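Local structure of exported protein (Bacteroides fragilis, 4JX0) at residues 215-220 with 312-317; 240-245 with 281-286; 199-204 with 224-229. The protein is of unknown function but binds magnesium and joins an N-terminal DUF1735 domain to a C-terminal domain of the F5/F8 type C (discoidin) family. All blocks are in the same frame, centred on the assembly; numbering follows the deposited sequence.

Contact 1 (215-220 with 312-317); sequences TANNWY and DVNEVT. With MG (magnesium ion), chain D.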
loop_
_atom_site.group_PDB
_atom_site.type_symbol
_atom_site.label_atom_id
_atom_site.label_comp_id
_atom_site.label_asym_id
_atom_site.label_seq_id
_atom_site.Cartn_x
_atom_site.Cartn_y
_atom_site.Cartn_z
ATOM N N THR A 215 3.970 -17.826 -28.499
ATOM C CA THR A 215 5.294 -17.198 -28.356
ATOM C C THR A 215 5.427 -15.807 -29.026
ATOM O O THR A 215 6.370 -15.093 -28.701
ATOM C CB THR A 215 6.341 -18.145 -28.946
ATOM O OG1 THR A 215 6.053 -18.362 -30.335
ATOM C CG2 THR A 215 6.381 -19.484 -28.218
ATOM N N ALA A 216 4.517 -15.427 -29.947
ATOM C CA ALA A 216 4.587 -14.130 -30.640
ATOM C C ALA A 216 3.823 -13.056 -29.877
ATOM O O ALA A 216 2.711 -13.308 -29.406
ATOM C CB ALA A 216 4.022 -14.250 -32.045
ATOM N N ASN A 217 4.390 -11.844 -29.805
ATOM C CA ASN A 217 3.777 -10.737 -29.087
ATOM C C ASN A 217 3.259 -9.639 -30.016
ATOM O O ASN A 217 3.884 -9.304 -31.028
ATOM C CB ASN A 217 4.771 -10.122 -28.129
ATOM C CG ASN A 217 4.180 -9.015 -27.312
ATOM O OD1 ASN A 217 4.352 -7.839 -27.632
ATOM N ND2 ASN A 217 3.366 -9.359 -26.339
ATOM N N ASN A 218 2.118 -9.064 -29.616
ATOM C CA ASN A 218 1.477 -7.915 -30.252
ATOM C C ASN A 218 0.960 -6.943 -29.170
ATOM O O ASN A 218 1.156 -5.738 -29.311
ATOM C CB ASN A 218 0.366 -8.358 -31.192
ATOM C CG ASN A 218 0.895 -8.900 -32.491
ATOM O OD1 ASN A 218 1.496 -8.166 -33.283
ATOM N ND2 ASN A 218 0.716 -10.193 -32.743
ATOM N N TRP A 219 0.326 -7.459 -28.089
ATOM C CA TRP A 219 -0.174 -6.658 -26.978
ATOM C C TRP A 219 0.768 -6.685 -25.776
ATOM O O TRP A 219 1.231 -7.748 -25.359
ATOM C CB TRP A 219 -1.546 -7.173 -26.529
ATOM C CG TRP A 219 -2.206 -6.287 -25.517
ATOM C CD1 TRP A 219 -2.957 -5.179 -25.768
ATOM C CD2 TRP A 219 -2.116 -6.401 -24.093
ATOM N NE1 TRP A 219 -3.362 -4.603 -24.584
ATOM C CE2 TRP A 219 -2.858 -5.333 -23.539
ATOM C CE3 TRP A 219 -1.446 -7.279 -23.228
ATOM C CZ2 TRP A 219 -2.963 -5.136 -22.159
ATOM C CZ3 TRP A 219 -1.566 -7.090 -21.862
ATOM C CH2 TRP A 219 -2.293 -6.018 -21.342
ATOM N N TYR A 220 0.967 -5.510 -25.170
ATOM C CA TYR A 220 1.768 -5.330 -23.966
ATOM C C TYR A 220 1.391 -4.012 -23.302
ATOM O O TYR A 220 0.852 -3.122 -23.961
ATOM C CB TYR A 220 3.277 -5.387 -24.273
ATOM C CG TYR A 220 3.755 -4.406 -25.319
ATOM C CD1 TYR A 220 3.708 -4.724 -26.668
ATOM C CD2 TYR A 220 4.329 -3.193 -24.956
ATOM C CE1 TYR A 220 4.171 -3.839 -27.637
ATOM C CE2 TYR A 220 4.832 -2.315 -25.912
ATOM C CZ TYR A 220 4.735 -2.636 -27.259
ATOM O OH TYR A 220 5.173 -1.780 -28.246
ATOM N N ASP A 312 4.389 -8.431 -21.416
ATOM C CA ASP A 312 3.859 -9.032 -22.634
ATOM C C ASP A 312 2.810 -10.044 -22.272
ATOM O O ASP A 312 3.016 -10.792 -21.327
ATOM C CB ASP A 312 4.964 -9.777 -23.419
ATOM C CG ASP A 312 5.926 -8.950 -24.230
ATOM O OD1 ASP A 312 5.793 -7.713 -24.226
ATOM O OD2 ASP A 312 6.836 -9.542 -24.856
ATOM N N VAL A 313 1.711 -10.107 -23.022
ATOM C CA VAL A 313 0.719 -11.169 -22.881
ATOM C C VAL A 313 0.507 -11.630 -24.316
ATOM O O VAL A 313 0.008 -10.873 -25.141
ATOM C CB VAL A 313 -0.564 -10.805 -22.101
ATOM C CG1 VAL A 313 -1.455 -12.029 -21.935
ATOM C CG2 VAL A 313 -0.210 -10.254 -20.721
ATOM N N ASN A 314 1.057 -12.805 -24.639
ATOM C CA ASN A 314 1.072 -13.394 -25.977
ATOM C C ASN A 314 -0.151 -14.262 -26.257
ATOM O O ASN A 314 -0.499 -14.462 -27.424
ATOM C CB ASN A 314 2.334 -14.246 -26.131
ATOM C CG ASN A 314 3.613 -13.491 -25.874
ATOM O OD1 ASN A 314 3.635 -12.262 -25.851
ATOM N ND2 ASN A 314 4.702 -14.210 -25.640
ATOM N N GLU A 315 -0.768 -14.817 -25.198
ATOM C CA GLU A 315 -1.936 -15.692 -25.298
ATOM C C GLU A 315 -2.584 -15.809 -23.918
ATOM O O GLU A 315 -1.863 -15.855 -22.928
ATOM C CB GLU A 315 -1.494 -17.073 -25.821
ATOM C CG GLU A 315 -2.610 -18.058 -26.102
ATOM C CD GLU A 315 -3.377 -17.895 -27.397
ATOM O OE1 GLU A 315 -3.107 -16.937 -28.157
ATOM O OE2 GLU A 315 -4.262 -18.747 -27.646
ATOM N N VAL A 316 -3.928 -15.834 -23.847
ATOM C CA VAL A 316 -4.683 -15.967 -22.590
ATOM C C VAL A 316 -5.553 -17.209 -22.703
ATOM O O VAL A 316 -6.278 -17.347 -23.693
ATOM C CB VAL A 316 -5.532 -14.707 -22.273
ATOM C CG1 VAL A 316 -6.330 -14.892 -20.989
ATOM C CG2 VAL A 316 -4.661 -13.462 -22.181
ATOM N N THR A 317 -5.478 -18.107 -21.703
ATOM C CA THR A 317 -6.269 -19.343 -21.652
ATOM C C THR A 317 -6.926 -19.435 -20.290
ATOM O O THR A 317 -6.224 -19.344 -19.295
ATOM C CB THR A 317 -5.372 -20.569 -21.919
ATOM O OG1 THR A 317 -4.505 -20.305 -23.030
ATOM C CG2 THR A 317 -6.163 -21.836 -22.154
HETATM MG MG MG D . -1.437 -15.513 -29.084
HETATM O O HOH W 1 -0.013 -14.138 -29.982
HETATM O O HOH W 2 0.005 -10.440 -27.934
#

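Contact 2 (240-245 with 281-286); sequences GFRLDT and DGIAYI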
loop_
_atom_site.group_PDB
_atom_site.type_symbol
_atom_site.label_atom_id
_atom_site.label_comp_id
_atom_site.label_asym_id
_atom_site.label_seq_id
_atom_site.Cartn_x
_atom_site.Cartn_y
_atom_site.Cartn_z
ATOM N N GLY A 240 -8.734 -20.703 -12.942
ATOM C CA GLY A 240 -7.601 -19.804 -13.134
ATOM C C GLY A 240 -7.305 -19.485 -14.587
ATOM O O GLY A 240 -8.157 -19.692 -15.454
ATOM N N PHE A 241 -6.080 -18.977 -14.866
ATOM C CA PHE A 241 -5.642 -18.606 -16.215
ATOM C C PHE A 241 -4.199 -18.958 -16.498
ATOM O O PHE A 241 -3.394 -19.037 -15.578
ATOM C CB PHE A 241 -5.782 -17.089 -16.421
ATOM C CG PHE A 241 -7.188 -16.566 -16.267
ATOM C CD1 PHE A 241 -7.677 -16.196 -15.022
ATOM C CD2 PHE A 241 -8.040 -16.496 -17.355
ATOM C CE1 PHE A 241 -8.983 -15.743 -14.877
ATOM C CE2 PHE A 241 -9.353 -16.059 -17.202
ATOM C CZ PHE A 241 -9.813 -15.675 -15.968
ATOM N N ARG A 242 -3.868 -19.105 -17.791
ATOM C CA ARG A 242 -2.516 -19.311 -18.319
ATOM C C ARG A 242 -2.235 -18.106 -19.189
ATOM O O ARG A 242 -2.872 -17.953 -20.234
ATOM C CB ARG A 242 -2.409 -20.628 -19.109
ATOM C CG ARG A 242 -1.103 -20.879 -19.907
ATOM C CD ARG A 242 -1.352 -21.697 -21.176
ATOM N NE ARG A 242 -0.458 -22.860 -21.326
ATOM C CZ ARG A 242 0.664 -22.910 -22.051
ATOM N NH1 ARG A 242 1.095 -21.837 -22.708
ATOM N NH2 ARG A 242 1.366 -24.035 -22.119
ATOM N N LEU A 243 -1.340 -17.226 -18.739
ATOM C CA LEU A 243 -0.949 -16.024 -19.472
ATOM C C LEU A 243 0.449 -16.233 -20.050
ATOM O O LEU A 243 1.416 -16.275 -19.288
ATOM C CB LEU A 243 -0.969 -14.779 -18.556
ATOM C CG LEU A 243 -2.291 -14.040 -18.441
ATOM C CD1 LEU A 243 -3.351 -14.909 -17.824
ATOM C CD2 LEU A 243 -2.122 -12.763 -17.638
ATOM N N ASP A 244 0.565 -16.388 -21.373
ATOM C CA ASP A 244 1.876 -16.531 -22.000
ATOM C C ASP A 244 2.529 -15.183 -22.029
ATOM O O ASP A 244 1.921 -14.227 -22.495
ATOM C CB ASP A 244 1.788 -17.118 -23.407
ATOM C CG ASP A 244 1.509 -18.588 -23.352
ATOM O OD1 ASP A 244 0.368 -18.959 -22.989
ATOM O OD2 ASP A 244 2.468 -19.381 -23.533
ATOM N N THR A 245 3.746 -15.095 -21.522
ATOM C CA THR A 245 4.456 -13.837 -21.401
ATOM C C THR A 245 5.862 -13.994 -21.978
ATOM O O THR A 245 6.195 -15.039 -22.539
ATOM C CB THR A 245 4.410 -13.403 -19.924
ATOM O OG1 THR A 245 4.839 -12.050 -19.801
ATOM C CG2 THR A 245 5.221 -14.304 -19.001
ATOM N N ASP A 281 9.748 -17.854 -16.340
ATOM C CA ASP A 281 9.543 -18.581 -17.604
ATOM C C ASP A 281 8.451 -17.862 -18.408
ATOM O O ASP A 281 7.879 -16.885 -17.917
ATOM C CB ASP A 281 9.226 -20.093 -17.402
ATOM C CG ASP A 281 7.999 -20.433 -16.583
ATOM O OD1 ASP A 281 7.003 -19.680 -16.663
ATOM O OD2 ASP A 281 8.005 -21.498 -15.922
ATOM N N GLY A 282 8.196 -18.328 -19.625
ATOM C CA GLY A 282 7.200 -17.729 -20.501
ATOM C C GLY A 282 5.753 -18.092 -20.242
ATOM O O GLY A 282 4.892 -17.564 -20.943
ATOM N N ILE A 283 5.446 -19.019 -19.307
ATOM C CA ILE A 283 4.057 -19.412 -19.022
ATOM C C ILE A 283 3.701 -19.073 -17.572
ATOM O O ILE A 283 4.178 -19.739 -16.645
ATOM C CB ILE A 283 3.795 -20.910 -19.314
ATOM C CG1 ILE A 283 4.155 -21.284 -20.782
ATOM C CG2 ILE A 283 2.319 -21.240 -19.045
ATOM C CD1 ILE A 283 5.141 -22.326 -20.899
ATOM N N ALA A 284 2.840 -18.056 -17.379
ATOM C CA ALA A 284 2.376 -17.646 -16.054
ATOM C C ALA A 284 1.038 -18.308 -15.774
ATOM O O ALA A 284 0.115 -18.129 -16.565
ATOM C CB ALA A 284 2.242 -16.132 -15.985
ATOM N N TYR A 285 0.932 -19.094 -14.686
ATOM C CA TYR A 285 -0.311 -19.766 -14.298
ATOM C C TYR A 285 -0.873 -19.055 -13.094
ATOM O O TYR A 285 -0.271 -19.124 -12.017
ATOM C CB TYR A 285 -0.082 -21.255 -13.984
ATOM C CG TYR A 285 0.143 -22.114 -15.206
ATOM C CD1 TYR A 285 -0.922 -22.509 -16.009
ATOM C CD2 TYR A 285 1.411 -22.574 -15.534
ATOM C CE1 TYR A 285 -0.728 -23.336 -17.116
ATOM C CE2 TYR A 285 1.618 -23.408 -16.632
ATOM C CZ TYR A 285 0.547 -23.789 -17.418
ATOM O OH TYR A 285 0.794 -24.536 -18.539
ATOM N N ILE A 286 -1.988 -18.326 -13.272
ATOM C CA ILE A 286 -2.655 -17.591 -12.191
ATOM C C ILE A 286 -3.813 -18.462 -11.744
ATOM O O ILE A 286 -4.680 -18.730 -12.570
ATOM C CB ILE A 286 -3.107 -16.193 -12.684
ATOM C CG1 ILE A 286 -1.918 -15.446 -13.339
ATOM C CG2 ILE A 286 -3.722 -15.389 -11.529
ATOM C CD1 ILE A 286 -2.228 -14.177 -13.943
HETATM O O HOH W 3 -1.431 -25.456 -19.842
#

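Contact 3 (199-204 with 224-229); sequences SDIRPD and ANNYLT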
loop_
_atom_site.group_PDB
_atom_site.type_symbol
_atom_site.label_atom_id
_atom_site.label_comp_id
_atom_site.label_asym_id
_atom_site.label_seq_id
_atom_site.Cartn_x
_atom_site.Cartn_y
_atom_site.Cartn_z
ATOM N N SER A 199 -9.176 -3.455 -23.334
ATOM C CA SER A 199 -8.007 -2.831 -22.723
ATOM C C SER A 199 -7.949 -1.337 -23.059
ATOM O O SER A 199 -8.446 -0.911 -24.106
ATOM C CB SER A 199 -6.733 -3.519 -23.197
ATOM O OG SER A 199 -5.589 -2.914 -22.618
ATOM N N ASP A 200 -7.326 -0.549 -22.175
ATOM C CA ASP A 200 -7.159 0.887 -22.414
ATOM C C ASP A 200 -5.989 1.165 -23.361
ATOM O O ASP A 200 -5.912 2.273 -23.883
ATOM C CB ASP A 200 -6.961 1.667 -21.108
ATOM C CG ASP A 200 -5.765 1.250 -20.289
ATOM O OD1 ASP A 200 -5.371 0.059 -20.372
ATOM O OD2 ASP A 200 -5.217 2.111 -19.566
ATOM N N ILE A 201 -5.083 0.182 -23.580
ATOM C CA ILE A 201 -3.926 0.343 -24.465
ATOM C C ILE A 201 -3.935 -0.747 -25.539
ATOM O O ILE A 201 -4.312 -1.889 -25.258
ATOM C CB ILE A 201 -2.606 0.341 -23.654
ATOM C CG1 ILE A 201 -1.444 0.826 -24.519
ATOM C CG2 ILE A 201 -2.293 -1.036 -23.020
ATOM C CD1 ILE A 201 -0.277 1.321 -23.753
ATOM N N ARG A 202 -3.534 -0.377 -26.775
ATOM C CA ARG A 202 -3.454 -1.269 -27.939
ATOM C C ARG A 202 -4.677 -2.182 -28.083
ATOM O O ARG A 202 -4.512 -3.392 -28.228
ATOM C CB ARG A 202 -2.179 -2.123 -27.863
ATOM C CG ARG A 202 -0.919 -1.310 -27.946
ATOM C CD ARG A 202 0.325 -2.130 -27.728
ATOM N NE ARG A 202 1.489 -1.247 -27.725
ATOM C CZ ARG A 202 1.985 -0.607 -26.667
ATOM N NH1 ARG A 202 1.457 -0.784 -25.462
ATOM N NH2 ARG A 202 3.030 0.195 -26.801
ATOM N N PRO A 203 -5.911 -1.638 -28.073
ATOM C CA PRO A 203 -7.092 -2.514 -28.221
ATOM C C PRO A 203 -7.099 -3.271 -29.556
ATOM O O PRO A 203 -7.530 -4.422 -29.621
ATOM C CB PRO A 203 -8.267 -1.548 -28.097
ATOM C CG PRO A 203 -7.705 -0.217 -28.435
ATOM C CD PRO A 203 -6.304 -0.223 -27.948
ATOM N N ASP A 204 -6.564 -2.629 -30.606
ATOM C CA ASP A 204 -6.425 -3.201 -31.955
ATOM C C ASP A 204 -5.532 -4.470 -31.994
ATOM O O ASP A 204 -5.659 -5.257 -32.932
ATOM C CB ASP A 204 -5.857 -2.142 -32.931
ATOM C CG ASP A 204 -4.528 -1.514 -32.505
ATOM O OD1 ASP A 204 -4.515 -0.771 -31.488
ATOM O OD2 ASP A 204 -3.511 -1.734 -33.205
ATOM N N ALA A 224 1.666 1.180 -15.042
ATOM C CA ALA A 224 0.882 0.535 -13.989
ATOM C C ALA A 224 -0.627 0.792 -14.111
ATOM O O ALA A 224 -1.404 0.013 -13.547
ATOM C CB ALA A 224 1.356 1.006 -12.628
ATOM N N ASN A 225 -1.052 1.871 -14.809
ATOM C CA ASN A 225 -2.479 2.177 -14.956
ATOM C C ASN A 225 -3.140 1.378 -16.072
ATOM O O ASN A 225 -4.366 1.382 -16.139
ATOM C CB ASN A 225 -2.709 3.672 -15.191
ATOM C CG ASN A 225 -2.257 4.524 -14.027
ATOM O OD1 ASN A 225 -2.476 4.186 -12.853
ATOM N ND2 ASN A 225 -1.627 5.657 -14.320
ATOM N N ASN A 226 -2.369 0.690 -16.937
ATOM C CA ASN A 226 -2.974 -0.132 -17.988
ATOM C C ASN A 226 -3.583 -1.385 -17.388
ATOM O O ASN A 226 -3.132 -1.849 -16.335
ATOM C CB ASN A 226 -1.969 -0.544 -19.064
ATOM C CG ASN A 226 -1.288 0.579 -19.792
ATOM O OD1 ASN A 226 -0.062 0.604 -19.906
ATOM N ND2 ASN A 226 -2.046 1.490 -20.364
ATOM N N TYR A 227 -4.595 -1.934 -18.064
ATOM C CA TYR A 227 -5.272 -3.151 -17.625
ATOM C C TYR A 227 -5.629 -4.036 -18.818
ATOM O O TYR A 227 -5.609 -3.588 -19.970
ATOM C CB TYR A 227 -6.550 -2.805 -16.828
ATOM C CG TYR A 227 -7.585 -2.036 -17.630
ATOM C CD1 TYR A 227 -8.521 -2.698 -18.419
ATOM C CD2 TYR A 227 -7.611 -0.646 -17.618
ATOM C CE1 TYR A 227 -9.463 -1.994 -19.170
ATOM C CE2 TYR A 227 -8.558 0.066 -18.352
ATOM C CZ TYR A 227 -9.476 -0.611 -19.139
ATOM O OH TYR A 227 -10.417 0.064 -19.889
ATOM N N LEU A 228 -6.000 -5.287 -18.515
ATOM C CA LEU A 228 -6.460 -6.269 -19.491
ATOM C C LEU A 228 -7.697 -6.942 -18.936
ATOM O O LEU A 228 -7.587 -7.610 -17.906
ATOM C CB LEU A 228 -5.355 -7.294 -19.768
ATOM C CG LEU A 228 -5.726 -8.511 -20.627
ATOM C CD1 LEU A 228 -6.208 -8.094 -22.015
ATOM C CD2 LEU A 228 -4.561 -9.458 -20.728
ATOM N N THR A 229 -8.864 -6.768 -19.592
ATOM C CA THR A 229 -10.117 -7.370 -19.141
ATOM C C THR A 229 -10.448 -8.594 -19.971
ATOM O O THR A 229 -10.381 -8.542 -21.191
ATOM C CB THR A 229 -11.280 -6.373 -19.192
ATOM O OG1 THR A 229 -10.862 -5.130 -18.652
ATOM C CG2 THR A 229 -12.493 -6.850 -18.412
#

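Contact 1 (215-220 with 312-317)
Asn217 reaches over to Asn314 with its side-chain amide, and ND2 of Asn217 donates to OD1 of Asn314 at 3.0 Å, nearly in line with the acceptor's C=O bond. CG of Asn217 stands anti to its backbone N (chi1 -177°), and the amide end beyond it comes close to 312-317. The same ND2 also donates to the backbone O of Trp219 at 2.8 Å, this time from above the carbonyl plane, so two bonds fix the rotation of the amide. The two asparagine amides are turned 64° apart. By contrast, the Asp312 carboxylate stacks on the Asn217 amide with the planes 15° apart, ND2 of Asn217 lying 3.3 Å from CG of Asp312. OD2 of Asp312 is bound by Asn246 ND2, while its OD1 comes within 3.4 Å of Tyr220 CB. Trp219 and Val313 lie side by side, CG2 of Val313 touching the indole edge at CZ3 of Trp219, 3.6 Å away; NE1 of that indole donates to Ile201 O. The backbones are joined more loosely: Val313 N makes a weak bond to Trp219 O, and a water links Trp219 N to Val313 O. Beyond this short pairing lies the magnesium ion. Asn314 O binds it at 2.2 Å and Glu315 OE1 at 2.4 Å, Ser208 O, Asp211 OD1, Asn213 O and a water completing six ligands. That water donates to Ala216 O at 2.9 Å. Segment 312-317 thus supplies direct ligands, whereas 215-220 acts in the second shell, through the water and through the Asn217 amide that grips the Asn314 side chain. The two carboxylates among the ligands would probably balance the charge of the ion.

Contact 2 (240-245 with 281-286)
Leu243 and Ile286 meet on the buried face of this strand pair, CD2 of Leu243 lying 4.0 Å from CD1 of Ile286. Ala284 fills the place beside them, with its CB 4.3 Å from CB of Leu243, and Phe241 completes the row. This face is closed from beyond the pair: Phe241 packs on Val297, Leu243 on Leu255 and Met302, and Ile286 on Val260 and Phe299. The backbones beneath are regularly joined. Phe241 with Ile286 and Leu243 with Ala284 are hydrogen-bonded antiparallel pairs with bonds in both directions, and Thr245 N adds a bond to Gly282 O at 2.8 Å. Strands 235-244 and 283-294 belong to one sheet of the beta-sandwich expected of a discoidin-like domain; the apolar residues face strands 255-263 and 296-304 of the other sheet. The outward face is more polar and partly open to solvent. There Arg242 sends CG anti to its backbone N (chi1 171°) and then bends, bringing the guanidinium above Ile283, whose CG2 sits 3.7 Å from the plane over its centre. NH1 of Arg242 forms a salt bridge with Asp244, 3.0 Å from OD1 and 2.9 Å from OD2, the carboxylate meeting the guanidinium at its edge. Tyr285 runs alongside the arginine, its ring turned 80° from the guanidinium. A water lies in plane at the edges of both groups, accepting from Arg242 NE at 3.1 Å and hydrogen-bonded to Tyr285 OH at 2.7 Å. Phe214 packs against both Arg242 and Asp244 on this side. Just before strand 283-294, Asp281 OD1 accepts from Ile283 N in an Asx turn and also forms a salt bridge with Arg277.

Contact 3 (199-204 with 224-229)
Asp200 sets one carboxylate oxygen, OD1, over one face of the Tyr227 ring, at the edge of the five-stranded sheet of the discoidin-like sandwich, where the chain leaving strand 196-199 passes the start of strand 227-232. Carboxylate and ring are only 13° from parallel, with Asp200 OD1 3.6 Å above the ring plane and displaced toward the rim; CB of Asp200 likewise comes 3.6 Å from Tyr227 CE2. CG of Asp200 sits between its backbone N and carbonyl carbon (chi1 59°), on the side of segment 224-229, and OD1 accepts from Tyr227 N at 3.1 Å. The other oxygen turns to Asn226: ND2 of Asn226 makes a weak bond to Asp200 OD2 at 3.3 Å. These two side chains cross at about a right angle, their planes 62° apart. OD1 of Asn226 is held separately by the backbone N atoms of Ser222 and Asn223, so both ends of the amide have partners. Ile201 packs obliquely against this amide, its CB 3.5 Å from Asn226 ND2. Arg298 makes a cation-pi interaction with the Tyr227 ring. One residue before Asp200, the hydroxyl OG of Ser199 lies 2.7 Å from Tyr227 O and 3.1 Å from Ile201 O, two carbonyls that compete for its single proton.

Overall arrangement
Contact 2 is the buried one, a regular strand pair with an apolar inner face; contact 1 is partly buried and built from side-chain amides, water and metal, and contact 3 is a surface contact between the loop after edge strand 196-199 and the start of its neighbour, strand 227-232. Contacts 1 and 2 share a sheet, since strands 235-244 and 312-319 are neighbours: Asn314 N lies 2.7 Å from Asp244 O, and Asp312 O 2.7 Å from Thr245 OG1. Contacts 1 and 3 meet at Trp219, which ties the short strand 219-220 to the loop after strand 196-199. Contacts 2 and 3 do not touch, their nearest atoms being about 5 Å apart.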